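Local coordinates for protein RNA-dependent RNA polymerase (PDB 6DX2) that forms the N-terminal viral OTU cysteine-protease (deubiquitinase) domain of a nairovirus L protein, whose full length probably also acts as an RNA-directed RNA polymerase, at residues F25-Y30 with I117-D122; I9-N14 with A130-P135; R90-M93 with Y97-G100; Y45-L50 with R59-T64. All blocks are in the same frame, centred on the assembly; numbering follows the deposited sequence.

Interaction 1. Residues F25-Y30 with I117-D122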
loop_
_atom_site.group_PDB
_atom_site.type_symbol
_atom_site.label_atom_id
_atom_site.label_comp_id
_atom_site.label_asym_id
_atom_site.label_seq_id
_atom_site.Cartn_x
_atom_site.Cartn_y
_atom_site.Cartn_z
ATOM N N PHE A 25 -11.051 -0.420 -14.705
ATOM C CA PHE A 25 -11.554 0.913 -15.007
ATOM C C PHE A 25 -10.342 1.833 -15.029
ATOM O O PHE A 25 -9.240 1.443 -14.608
ATOM C CB PHE A 25 -12.570 1.392 -13.957
ATOM C CG PHE A 25 -11.989 1.449 -12.563
ATOM C CD1 PHE A 25 -11.823 0.288 -11.810
ATOM C CD2 PHE A 25 -11.561 2.635 -12.011
ATOM C CE1 PHE A 25 -11.299 0.349 -10.547
ATOM C CE2 PHE A 25 -11.008 2.678 -10.760
ATOM C CZ PHE A 25 -10.874 1.562 -10.030
ATOM N N ASN A 26 -10.570 3.082 -15.379
ATOM C CA ASN A 26 -9.497 4.062 -15.346
ATOM C C ASN A 26 -9.465 4.791 -14.001
ATOM O O ASN A 26 -10.433 5.462 -13.620
ATOM C CB ASN A 26 -9.604 5.060 -16.493
ATOM C CG ASN A 26 -8.325 5.815 -16.640
ATOM O OD1 ASN A 26 -8.128 6.803 -15.952
ATOM N ND2 ASN A 26 -7.391 5.290 -17.456
ATOM N N LEU A 27 -8.321 4.675 -13.316
ATOM C CA LEU A 27 -8.129 5.306 -12.015
ATOM C C LEU A 27 -8.547 6.764 -12.020
ATOM O O LEU A 27 -9.135 7.258 -11.050
ATOM C CB LEU A 27 -6.663 5.219 -11.597
ATOM C CG LEU A 27 -6.230 3.809 -11.218
ATOM C CD1 LEU A 27 -4.763 3.822 -10.902
ATOM C CD2 LEU A 27 -7.103 3.347 -10.072
ATOM N N ASN A 28 -8.208 7.482 -13.070
ATOM C CA ASN A 28 -8.377 8.914 -12.965
ATOM C C ASN A 28 -9.797 9.372 -13.229
ATOM O O ASN A 28 -10.040 10.575 -13.191
ATOM C CB ASN A 28 -7.375 9.577 -13.869
ATOM C CG ASN A 28 -5.953 9.418 -13.319
ATOM O OD1 ASN A 28 -5.064 8.973 -14.031
ATOM N ND2 ASN A 28 -5.758 9.753 -12.013
ATOM N N ASP A 29 -10.720 8.447 -13.465
ATOM C CA ASP A 29 -12.122 8.801 -13.421
ATOM C C ASP A 29 -12.648 8.891 -12.005
ATOM O O ASP A 29 -13.718 9.471 -11.784
ATOM C CB ASP A 29 -12.930 7.799 -14.242
ATOM C CG ASP A 29 -12.760 8.021 -15.729
ATOM O OD1 ASP A 29 -12.431 9.178 -16.119
ATOM O OD2 ASP A 29 -12.932 7.035 -16.481
ATOM N N TYR A 30 -11.922 8.361 -11.041
ATOM C CA TYR A 30 -12.410 8.281 -9.671
ATOM C C TYR A 30 -11.459 8.889 -8.680
ATOM O O TYR A 30 -11.890 9.243 -7.582
ATOM C CB TYR A 30 -12.663 6.807 -9.271
ATOM C CG TYR A 30 -13.695 6.211 -10.180
ATOM C CD1 TYR A 30 -15.055 6.316 -9.893
ATOM C CD2 TYR A 30 -13.320 5.598 -11.359
ATOM C CE1 TYR A 30 -16.003 5.799 -10.758
ATOM C CE2 TYR A 30 -14.249 5.084 -12.225
ATOM C CZ TYR A 30 -15.590 5.190 -11.930
ATOM O OH TYR A 30 -16.500 4.665 -12.825
ATOM N N ILE A 117 -4.814 -0.128 -0.332
ATOM C CA ILE A 117 -5.126 -0.774 -1.602
ATOM C C ILE A 117 -4.028 -0.448 -2.591
ATOM O O ILE A 117 -3.682 0.726 -2.774
ATOM C CB ILE A 117 -6.492 -0.330 -2.140
ATOM C CG1 ILE A 117 -7.546 -0.696 -1.119
ATOM C CG2 ILE A 117 -6.761 -0.942 -3.551
ATOM C CD1 ILE A 117 -8.972 -0.126 -1.495
ATOM N N LEU A 118 -3.476 -1.484 -3.221
ATOM C CA LEU A 118 -2.469 -1.296 -4.253
ATOM C C LEU A 118 -3.178 -1.453 -5.578
ATOM O O LEU A 118 -3.629 -2.551 -5.921
ATOM C CB LEU A 118 -1.316 -2.292 -4.132
ATOM C CG LEU A 118 -0.624 -2.384 -2.765
ATOM C CD1 LEU A 118 0.657 -3.323 -2.799
ATOM C CD2 LEU A 118 -0.311 -0.988 -2.220
ATOM N N TRP A 119 -3.296 -0.345 -6.328
ATOM C CA TRP A 119 -3.927 -0.384 -7.635
ATOM C C TRP A 119 -2.793 -0.466 -8.645
ATOM O O TRP A 119 -2.101 0.524 -8.902
ATOM C CB TRP A 119 -4.736 0.888 -7.883
ATOM C CG TRP A 119 -5.857 1.135 -6.886
ATOM C CD1 TRP A 119 -5.786 1.889 -5.728
ATOM C CD2 TRP A 119 -7.201 0.647 -6.968
ATOM N NE1 TRP A 119 -7.013 1.933 -5.120
ATOM C CE2 TRP A 119 -7.898 1.173 -5.852
ATOM C CE3 TRP A 119 -7.885 -0.165 -7.881
ATOM C CZ2 TRP A 119 -9.217 0.869 -5.572
ATOM C CZ3 TRP A 119 -9.252 -0.455 -7.610
ATOM C CH2 TRP A 119 -9.889 0.062 -6.478
ATOM N N GLU A 120 -2.590 -1.640 -9.230
ATOM C CA GLU A 120 -1.605 -1.775 -10.289
ATOM C C GLU A 120 -2.228 -1.322 -11.590
ATOM O O GLU A 120 -3.248 -1.870 -12.035
ATOM C CB GLU A 120 -1.087 -3.206 -10.377
ATOM C CG GLU A 120 -0.000 -3.437 -9.305
ATOM C CD GLU A 120 0.310 -4.898 -9.020
ATOM O OE1 GLU A 120 0.069 -5.345 -7.870
ATOM O OE2 GLU A 120 0.803 -5.590 -9.942
ATOM N N ALA A 121 -1.548 -0.345 -12.232
ATOM C CA ALA A 121 -2.039 0.370 -13.387
ATOM C C ALA A 121 -1.067 0.198 -14.536
ATOM O O ALA A 121 0.158 0.129 -14.327
ATOM C CB ALA A 121 -2.190 1.881 -13.080
ATOM N N ASP A 122 -1.605 0.194 -15.762
ATOM C CA ASP A 122 -0.723 0.348 -16.911
ATOM C C ASP A 122 -0.406 1.834 -17.167
ATOM O O ASP A 122 -0.836 2.733 -16.431
ATOM C CB ASP A 122 -1.328 -0.313 -18.154
ATOM C CG ASP A 122 -2.662 0.327 -18.588
ATOM O OD1 ASP A 122 -3.427 -0.347 -19.316
ATOM O OD2 ASP A 122 -2.953 1.482 -18.206
#
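Phe25 CZ comes within 3.5 Å of Trp119 CZ3, driving the rim of the phenyl ring against the indole. The pair is an offset edge-to-face stack: the planes are turned 81° from each other, and the phenyl presents its edge, with Trp119 CH2 lying in its plane. Such a contact sets weakly positive aryl hydrogens against the electron-rich indole. Leu27 approaches from a different direction. Its CD2 lies obliquely near the rim of the indole, 4.1 Å from Trp119 CB, while Ile117 CG2 packs on the other side of the ring plane, also toward the rim. The other leucine branch, CD1, reaches Ala121 CB at 3.9 Å, where a bare methyl leaves room for it.

Trp119 and Ala121 both point at the loop because they sit two apart on strand 116-121, an inner strand of the mixed sheet of this OTU domain. Glu120 between them points away. The indole is held further by its NE1, which is hydrogen-bonded to Asn143 of the neighbouring strand 142-147, and it also meets the ring of Phe31.

Asn26 folds and anchors the loop: its OD1 accepts from Asn28 N at 3.0 Å, an Asx turn, and its ND2 reaches Ser124 O and Asn126 OD1 in the hairpin that follows strand 116-121. Backbone bonds of Phe25 with Val127 and of Leu27 with Glu125 tie the loop to the same hairpin. Phe25 itself adopts chi1 60°, with CG between its backbone N and carbonyl carbon, which carries the ring across to the tryptophan.

Interaction 2. Residues I9-N14 with A130-P135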
loop_
_atom_site.group_PDB
_atom_site.type_symbol
_atom_site.label_atom_id
_atom_site.label_comp_id
_atom_site.label_asym_id
_atom_site.label_seq_id
_atom_site.Cartn_x
_atom_site.Cartn_y
_atom_site.Cartn_z
ATOM N N ILE A 9 -17.327 -1.826 -5.046
ATOM C CA ILE A 9 -16.540 -2.833 -5.743
ATOM C C ILE A 9 -16.691 -4.153 -5.013
ATOM O O ILE A 9 -16.828 -4.189 -3.783
ATOM C CB ILE A 9 -15.061 -2.420 -5.822
ATOM C CG1 ILE A 9 -14.860 -1.374 -6.908
ATOM C CG2 ILE A 9 -14.097 -3.625 -6.100
ATOM C CD1 ILE A 9 -13.451 -0.772 -6.889
ATOM N N ASN A 10 -16.615 -5.243 -5.786
ATOM C CA ASN A 10 -16.639 -6.611 -5.275
ATOM C C ASN A 10 -15.213 -7.129 -5.038
ATOM O O ASN A 10 -14.430 -7.318 -5.975
ATOM C CB ASN A 10 -17.415 -7.491 -6.247
ATOM C CG ASN A 10 -18.902 -7.124 -6.290
ATOM O OD1 ASN A 10 -19.416 -6.446 -5.385
ATOM N ND2 ASN A 10 -19.594 -7.568 -7.339
ATOM N N TRP A 11 -14.882 -7.369 -3.777
ATOM C CA TRP A 11 -13.540 -7.766 -3.373
ATOM C C TRP A 11 -13.567 -9.250 -3.031
ATOM O O TRP A 11 -14.487 -9.712 -2.358
ATOM C CB TRP A 11 -13.083 -6.956 -2.156
ATOM C CG TRP A 11 -12.864 -5.513 -2.482
ATOM C CD1 TRP A 11 -13.702 -4.449 -2.264
ATOM C CD2 TRP A 11 -11.703 -4.988 -3.102
ATOM N NE1 TRP A 11 -13.107 -3.288 -2.695
ATOM C CE2 TRP A 11 -11.865 -3.590 -3.198
ATOM C CE3 TRP A 11 -10.526 -5.568 -3.530
ATOM C CZ2 TRP A 11 -10.906 -2.759 -3.774
ATOM C CZ3 TRP A 11 -9.526 -4.740 -4.093
ATOM C CH2 TRP A 11 -9.743 -3.333 -4.208
ATOM N N GLN A 12 -12.579 -9.993 -3.498
ATOM C CA GLN A 12 -12.614 -11.428 -3.232
ATOM C C GLN A 12 -11.508 -11.749 -2.240
ATOM O O GLN A 12 -10.339 -11.463 -2.525
ATOM C CB GLN A 12 -12.421 -12.208 -4.536
ATOM C CG GLN A 12 -12.541 -13.726 -4.393
ATOM C CD GLN A 12 -13.601 -14.166 -3.363
ATOM O OE1 GLN A 12 -14.769 -13.789 -3.454
ATOM N NE2 GLN A 12 -13.187 -14.985 -2.395
ATOM N N PRO A 13 -11.801 -12.254 -1.045
ATOM C CA PRO A 13 -10.741 -12.443 -0.062
ATOM C C PRO A 13 -10.100 -13.800 -0.276
ATOM O O PRO A 13 -10.743 -14.736 -0.739
ATOM C CB PRO A 13 -11.490 -12.431 1.282
ATOM C CG PRO A 13 -12.867 -12.803 0.956
ATOM C CD PRO A 13 -13.147 -12.316 -0.450
ATOM N N ASN A 14 -8.809 -13.877 -0.004
ATOM C CA ASN A 14 -8.229 -15.190 0.230
ATOM C C ASN A 14 -8.233 -15.461 1.733
ATOM O O ASN A 14 -8.625 -14.613 2.549
ATOM C CB ASN A 14 -6.849 -15.288 -0.438
ATOM C CG ASN A 14 -5.810 -14.365 0.171
ATOM O OD1 ASN A 14 -5.887 -13.987 1.334
ATOM N ND2 ASN A 14 -4.817 -14.008 -0.619
ATOM N N ALA A 130 -5.968 -5.154 -8.584
ATOM C CA ALA A 130 -6.152 -4.390 -7.343
ATOM C C ALA A 130 -6.094 -5.347 -6.166
ATOM O O ALA A 130 -6.726 -6.413 -6.195
ATOM C CB ALA A 130 -7.444 -3.622 -7.284
ATOM N N THR A 131 -5.347 -4.963 -5.137
ATOM C CA THR A 131 -5.149 -5.815 -3.966
ATOM C C THR A 131 -5.404 -4.981 -2.735
ATOM O O THR A 131 -4.859 -3.896 -2.606
ATOM C CB THR A 131 -3.740 -6.385 -3.947
ATOM O OG1 THR A 131 -3.488 -7.032 -5.199
ATOM C CG2 THR A 131 -3.594 -7.417 -2.875
ATOM N N LYS A 132 -6.259 -5.463 -1.839
ATOM C CA LYS A 132 -6.666 -4.664 -0.701
ATOM C C LYS A 132 -6.227 -5.385 0.562
ATOM O O LYS A 132 -6.512 -6.576 0.745
ATOM C CB LYS A 132 -8.161 -4.442 -0.732
ATOM C CG LYS A 132 -8.730 -3.746 0.519
ATOM C CD LYS A 132 -10.201 -3.291 0.292
ATOM C CE LYS A 132 -11.134 -4.489 0.611
ATOM N NZ LYS A 132 -11.430 -4.590 2.112
ATOM N N TYR A 133 -5.551 -4.657 1.433
ATOM C CA TYR A 133 -5.035 -5.191 2.692
ATOM C C TYR A 133 -5.848 -4.527 3.793
ATOM O O TYR A 133 -5.754 -3.316 3.972
ATOM C CB TYR A 133 -3.554 -4.869 2.855
ATOM C CG TYR A 133 -2.715 -5.570 1.836
ATOM C CD1 TYR A 133 -2.222 -6.826 2.085
ATOM C CD2 TYR A 133 -2.438 -4.973 0.590
ATOM C CE1 TYR A 133 -1.443 -7.499 1.149
ATOM C CE2 TYR A 133 -1.663 -5.675 -0.366
ATOM C CZ TYR A 133 -1.215 -6.916 -0.064
ATOM O OH TYR A 133 -0.465 -7.644 -0.948
ATOM N N GLY A 134 -6.676 -5.294 4.477
ATOM C CA GLY A 134 -7.541 -4.742 5.508
ATOM C C GLY A 134 -8.990 -4.793 5.113
ATOM O O GLY A 134 -9.339 -4.860 3.940
ATOM N N PRO A 135 -9.879 -4.723 6.105
ATOM C CA PRO A 135 -11.306 -4.988 5.862
ATOM C C PRO A 135 -12.118 -3.789 5.422
ATOM O O PRO A 135 -13.344 -3.933 5.246
ATOM C CB PRO A 135 -11.785 -5.455 7.240
ATOM C CG PRO A 135 -10.968 -4.612 8.165
ATOM C CD PRO A 135 -9.563 -4.567 7.538
#
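Trp11 and Lys132 cross at about a right angle, the lysine chain running over one face of the indole. The two belong to the sheet of the OTU domain but not to adjacent strands: strand 18-21 lies between the edge strand 12-13 and strand 127-133, so Trp11, at the edge strand, reaches across that intervening strand, touching Tyr19 and Ser21 on the way.

Lys132 suits the place because its long methylene chain is greasy until the very end. It sets out extended, then bends at chi3 (85°) and chi4 (84°), which brings CE 3.7 Å from the centroid of the Trp11 five-membered ring, almost on the ring normal. This is a CH-pi contact made by a carbon that the neighbouring ammonium should leave somewhat positive. NZ is 5.0 Å from the same centroid, at most a weak cation-pi attraction. The start of the side chain is also used: Lys132 CB lies over the same indole, 3.6 Å from Trp11 CZ3. Two residues earlier on the strand, Ala130 points the same way, and its CB meets Trp11 CH2 at 3.9 Å; the small methyl lets the benzo end of the indole settle close to the strand. Ile9 CG2 packs on the opposite face of the indole.

The charged tip finds its partners beyond the ring. Tyr19 offers a cation-pi contact, and Gly136 O accepts a hydrogen bond. Gly134, at a positive phi of 112° that a residue without a side chain takes easily, turns the chain after the strand, and Lys132 NZ bonds in the carbonyl plane to its O at 2.8 Å.

Interaction 3. Residues R90-M93 with Y97-G100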
loop_
_atom_site.group_PDB
_atom_site.type_symbol
_atom_site.label_atom_id
_atom_site.label_comp_id
_atom_site.label_asym_id
_atom_site.label_seq_id
_atom_site.Cartn_x
_atom_site.Cartn_y
_atom_site.Cartn_z
ATOM N N ARG A 90 13.812 -6.337 9.131
ATOM C CA ARG A 90 13.843 -4.954 9.597
ATOM C C ARG A 90 15.112 -4.252 9.146
ATOM O O ARG A 90 15.067 -3.078 8.774
ATOM C CB ARG A 90 13.700 -4.883 11.112
ATOM C CG ARG A 90 12.298 -5.260 11.550
ATOM C CD ARG A 90 12.265 -5.291 13.094
ATOM N NE ARG A 90 12.519 -6.625 13.633
ATOM C CZ ARG A 90 13.496 -6.906 14.493
ATOM N NH1 ARG A 90 14.315 -5.941 14.895
ATOM N NH2 ARG A 90 13.647 -8.145 14.940
ATOM N N ALA A 91 16.237 -4.964 9.123
ATOM C CA ALA A 91 17.501 -4.338 8.732
ATOM C C ALA A 91 17.472 -3.912 7.265
ATOM O O ALA A 91 18.008 -2.857 6.898
ATOM C CB ALA A 91 18.665 -5.294 8.990
ATOM N N ASP A 92 16.854 -4.722 6.413
ATOM C CA ASP A 92 16.740 -4.367 5.000
ATOM C C ASP A 92 15.737 -3.233 4.792
ATOM O O ASP A 92 16.036 -2.239 4.131
ATOM C CB ASP A 92 16.306 -5.589 4.197
ATOM C CG ASP A 92 16.682 -5.483 2.735
ATOM O OD1 ASP A 92 17.706 -4.822 2.445
ATOM O OD2 ASP A 92 15.957 -6.044 1.880
ATOM N N MET A 93 14.529 -3.383 5.340
ATOM C CA MET A 93 13.468 -2.409 5.096
ATOM C C MET A 93 13.854 -1.028 5.613
ATOM O O MET A 93 13.458 -0.017 5.013
ATOM C CB MET A 93 12.157 -2.915 5.743
ATOM C CG MET A 93 10.950 -2.065 5.605
ATOM S SD MET A 93 10.874 -0.771 6.884
ATOM C CE MET A 93 10.562 -1.775 8.348
ATOM N N TYR A 97 16.025 3.918 0.392
ATOM C CA TYR A 97 15.747 3.450 -0.955
ATOM C C TYR A 97 15.364 1.985 -0.987
ATOM O O TYR A 97 15.452 1.350 -2.044
ATOM C CB TYR A 97 16.941 3.735 -1.899
ATOM C CG TYR A 97 17.446 5.115 -1.615
ATOM C CD1 TYR A 97 16.604 6.222 -1.783
ATOM C CD2 TYR A 97 18.727 5.331 -1.153
ATOM C CE1 TYR A 97 17.045 7.499 -1.498
ATOM C CE2 TYR A 97 19.182 6.619 -0.882
ATOM C CZ TYR A 97 18.326 7.687 -1.050
ATOM O OH TYR A 97 18.766 8.970 -0.773
ATOM N N TYR A 98 14.913 1.432 0.146
ATOM C CA TYR A 98 14.278 0.129 0.103
ATOM C C TYR A 98 12.914 0.294 -0.555
ATOM O O TYR A 98 12.127 1.179 -0.169
ATOM C CB TYR A 98 14.130 -0.414 1.527
ATOM C CG TYR A 98 13.263 -1.617 1.634
ATOM C CD1 TYR A 98 11.883 -1.490 1.814
ATOM C CD2 TYR A 98 13.805 -2.880 1.542
ATOM C CE1 TYR A 98 11.051 -2.628 1.923
ATOM C CE2 TYR A 98 13.012 -4.019 1.655
ATOM C CZ TYR A 98 11.644 -3.886 1.850
ATOM O OH TYR A 98 10.820 -4.982 1.945
ATOM N N TRP A 99 12.635 -0.503 -1.576
ATOM C CA TRP A 99 11.385 -0.288 -2.322
ATOM C C TRP A 99 10.234 -0.987 -1.630
ATOM O O TRP A 99 10.204 -2.206 -1.562
ATOM C CB TRP A 99 11.523 -0.765 -3.771
ATOM C CG TRP A 99 12.392 0.157 -4.550
ATOM C CD1 TRP A 99 13.786 0.226 -4.495
ATOM C CD2 TRP A 99 11.975 1.173 -5.479
ATOM N NE1 TRP A 99 14.230 1.207 -5.342
ATOM C CE2 TRP A 99 13.160 1.807 -5.958
ATOM C CE3 TRP A 99 10.731 1.615 -5.971
ATOM C CZ2 TRP A 99 13.143 2.883 -6.879
ATOM C CZ3 TRP A 99 10.718 2.682 -6.880
ATOM C CH2 TRP A 99 11.939 3.295 -7.341
ATOM N N GLY A 100 9.249 -0.197 -1.180
ATOM C CA GLY A 100 8.072 -0.746 -0.532
ATOM C C GLY A 100 7.060 -1.317 -1.502
ATOM O O GLY A 100 6.975 -0.924 -2.663
#
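Two torsions bring Tyr98 and Met93 together. The tyrosine CG is anti to its own backbone N (chi1 169°), which swings the ring back from the loop onto the end of helix 86-93, and Met93 also has CG anti to N (chi1 -180°), which runs its chain beside the ring. The ring packs on the C-terminal end of helix 86-93, in the helical part of the OTU domain, from the loop that leads to helix 102-112.

Met93 CA sits 3.5 Å from the centroid of the Tyr98 ring and nearly straight above it, a CH-pi contact made by the backbone itself. Further along the methionine, CG touches Tyr98 CE1 at 3.7 Å before the flexible thioether leads away to pack on Ile65 and Ala66 of helix 58-71. A flat, wide tyrosine suits this post because its face can cover a backbone while its hydroxyl reaches beyond: OH is hydrogen-bonded to Glu104 OE2 of helix 102-112, and the ring also touches Phe44.

Asp92 meets the ring differently. Its carboxylate stands at 81° to the ring plane, with OD2 in that plane at the ring edge, where aryl C-H groups should be mildly attractive to a negative charge. The same OD2 is hydrogen-bonded to Tyr83 OH, which fixes the group beside the ring. The backbone carbonyl of Asp92 also borders the ring, its O lying 3.5 Å from Tyr98 CD2. Nearby, Met93 O accepts from Lys62 NZ. Asp92 OD2 completes the edge contact, 3.6 Å from Tyr98 CE2.

Interaction 4. Residues Y45-L50 with R59-T64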
loop_
_atom_site.group_PDB
_atom_site.type_symbol
_atom_site.label_atom_id
_atom_site.label_comp_id
_atom_site.label_asym_id
_atom_site.label_seq_id
_atom_site.Cartn_x
_atom_site.Cartn_y
_atom_site.Cartn_z
ATOM N N TYR A 45 6.841 7.734 1.071
ATOM C CA TYR A 45 6.372 9.100 0.808
ATOM C C TYR A 45 4.873 9.093 0.604
ATOM O O TYR A 45 4.164 9.998 1.068
ATOM C CB TYR A 45 6.983 9.662 -0.458
ATOM C CG TYR A 45 8.486 9.923 -0.425
ATOM C CD1 TYR A 45 9.190 10.000 0.804
ATOM C CD2 TYR A 45 9.201 9.930 -1.616
ATOM C CE1 TYR A 45 10.612 10.216 0.808
ATOM C CE2 TYR A 45 10.579 10.083 -1.615
ATOM C CZ TYR A 45 11.270 10.224 -0.413
ATOM O OH TYR A 45 12.640 10.382 -0.433
ATOM N N SER A 46 4.390 8.099 -0.151
ATOM C CA SER A 46 2.991 8.079 -0.537
ATOM C C SER A 46 2.103 7.855 0.670
ATOM O O SER A 46 1.066 8.542 0.821
ATOM C CB SER A 46 2.775 7.007 -1.589
ATOM O OG SER A 46 3.384 7.380 -2.812
ATOM N N VAL A 47 2.458 6.871 1.500
ATOM C CA VAL A 47 1.689 6.606 2.716
ATOM C C VAL A 47 1.741 7.813 3.641
ATOM O O VAL A 47 0.708 8.243 4.175
ATOM C CB VAL A 47 2.230 5.348 3.404
ATOM C CG1 VAL A 47 1.657 5.253 4.844
ATOM C CG2 VAL A 47 1.818 4.185 2.539
ATOM N N SER A 48 2.932 8.444 3.772
ATOM C CA SER A 48 3.014 9.622 4.615
ATOM C C SER A 48 2.104 10.734 4.063
ATOM O O SER A 48 1.418 11.426 4.820
ATOM C CB SER A 48 4.465 10.121 4.702
ATOM O OG SER A 48 4.600 11.240 5.575
ATOM N N PHE A 49 2.103 10.923 2.741
ATOM C CA PHE A 49 1.250 11.970 2.178
ATOM C C PHE A 49 -0.207 11.746 2.547
ATOM O O PHE A 49 -0.917 12.709 2.898
ATOM C CB PHE A 49 1.367 12.029 0.651
ATOM C CG PHE A 49 0.552 13.188 0.064
ATOM C CD1 PHE A 49 0.998 14.483 0.196
ATOM C CD2 PHE A 49 -0.698 12.955 -0.484
ATOM C CE1 PHE A 49 0.250 15.578 -0.314
ATOM C CE2 PHE A 49 -1.454 14.026 -0.974
ATOM C CZ PHE A 49 -0.963 15.328 -0.884
ATOM N N LEU A 50 -0.661 10.495 2.442
ATOM C CA LEU A 50 -2.069 10.198 2.697
ATOM C C LEU A 50 -2.420 10.282 4.172
ATOM O O LEU A 50 -3.574 10.619 4.500
ATOM C CB LEU A 50 -2.422 8.838 2.136
ATOM C CG LEU A 50 -2.410 8.829 0.600
ATOM C CD1 LEU A 50 -2.580 7.431 0.113
ATOM C CD2 LEU A 50 -3.542 9.723 -0.009
ATOM N N ARG A 59 9.906 8.290 7.311
ATOM C CA ARG A 59 10.761 7.404 8.098
ATOM C C ARG A 59 10.039 6.851 9.324
ATOM O O ARG A 59 10.273 5.705 9.719
ATOM C CB ARG A 59 12.039 8.128 8.553
ATOM C CG ARG A 59 12.849 8.827 7.435
ATOM C CD ARG A 59 14.272 9.263 7.906
ATOM N NE ARG A 59 15.157 8.112 7.750
ATOM C CZ ARG A 59 16.075 7.978 6.793
ATOM N NH1 ARG A 59 16.296 8.955 5.911
ATOM N NH2 ARG A 59 16.799 6.869 6.738
ATOM N N SER A 60 9.182 7.642 9.962
ATOM C CA SER A 60 8.509 7.112 11.142
ATOM C C SER A 60 7.502 6.034 10.772
ATOM O O SER A 60 7.219 5.147 11.587
ATOM C CB SER A 60 7.851 8.243 11.920
ATOM O OG SER A 60 6.842 8.810 11.136
ATOM N N ILE A 61 6.979 6.071 9.558
ATOM C CA ILE A 61 6.117 4.982 9.101
ATOM C C ILE A 61 6.903 3.683 9.023
ATOM O O ILE A 61 6.417 2.622 9.422
ATOM C CB ILE A 61 5.497 5.343 7.750
ATOM C CG1 ILE A 61 4.424 6.404 7.992
ATOM C CG2 ILE A 61 4.938 4.120 7.087
ATOM C CD1 ILE A 61 4.301 7.288 6.835
ATOM N N LYS A 62 8.137 3.757 8.504
ATOM C CA LYS A 62 9.031 2.602 8.538
ATOM C C LYS A 62 9.225 2.086 9.949
ATOM O O LYS A 62 9.347 0.876 10.155
ATOM C CB LYS A 62 10.409 2.952 7.951
ATOM C CG LYS A 62 10.358 3.076 6.417
ATOM C CD LYS A 62 11.775 3.302 5.903
ATOM C CE LYS A 62 11.952 2.576 4.615
ATOM N NZ LYS A 62 13.346 2.612 4.170
ATOM N N ASN A 63 9.376 2.997 10.928
ATOM C CA ASN A 63 9.614 2.541 12.295
ATOM C C ASN A 63 8.401 1.809 12.844
ATOM O O ASN A 63 8.544 0.827 13.587
ATOM C CB ASN A 63 9.989 3.726 13.191
ATOM C CG ASN A 63 11.373 4.275 12.858
ATOM O OD1 ASN A 63 12.212 3.550 12.345
ATOM N ND2 ASN A 63 11.611 5.547 13.156
ATOM N N THR A 64 7.205 2.273 12.466
ATOM C CA THR A 64 5.973 1.603 12.849
ATOM C C THR A 64 5.910 0.209 12.247
ATOM O O THR A 64 5.602 -0.764 12.950
ATOM C CB THR A 64 4.783 2.458 12.415
ATOM O OG1 THR A 64 4.789 3.660 13.196
ATOM C CG2 THR A 64 3.515 1.704 12.688
#
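Ile61 reaches from helix 58-71 to Val47 and Ser48 of helix 42-52, joining two consecutive helices of the OTU domain across the short link between them. Helix 42-52, which begins at Cys42, probably corresponds to the helix with a cysteine at its N-terminal end found in clan CA peptidases, and this buried contact packs a second helix against it.

The apolar contacts come first. Ile61 chi1 of -73° sets CG1 beside the backbone N, and the rest of the chain extends to put the CD1 methyl against the partner helix. There it touches Val47 CG1 at 3.9 Å, while Ile61 CG2 lies 4.1 Å from that same methyl. Branching at CB thus gives the isoleucine two arms, both of which meet one valine methyl. Leu108 of helix 102-112 touches Val47 and Ile61 alike, so a third helix adjoins the contact.

Contact with the backbone is the second kind. Ser48 has so short a side chain that its helix turn can be approached directly: the CA atoms of Ser48 and Ile61 are 7.2 Å apart, and Ile61 CD1 stands 3.5 Å from Ser48 N.

The polar part is one hydroxyl: Ser48 OG turns to the interhelical link and is hydrogen-bonded to Ser54 O, which satisfies it in a buried place. The serine CB, by contrast, serves the apolar side, 3.5 Å from Ile61 CD1.

In the fold
The four contacts form two pairs on opposite sides of the domain's centre. Interactions 1 and 2 have centres 14 Å apart and share the mixed sheet: their strands 116-121 and 127-133 are neighbours, with Leu118 N probably hydrogen-bonded to Thr131 O and Trp119 packed on Ala130. Interactions 3 and 4, with centres 12 Å apart, lie in the helical part and touch where Lys62 meets Met93. Centres of the two pairs stand about 21 to 25 Å apart. Along the chain, 9-14 and 25-30 come first, then interaction 4, then interaction 3, and last 117-122 and 130-135. N-terminal segments thus pack onto late strands, and the helical part is inserted between them in sequence.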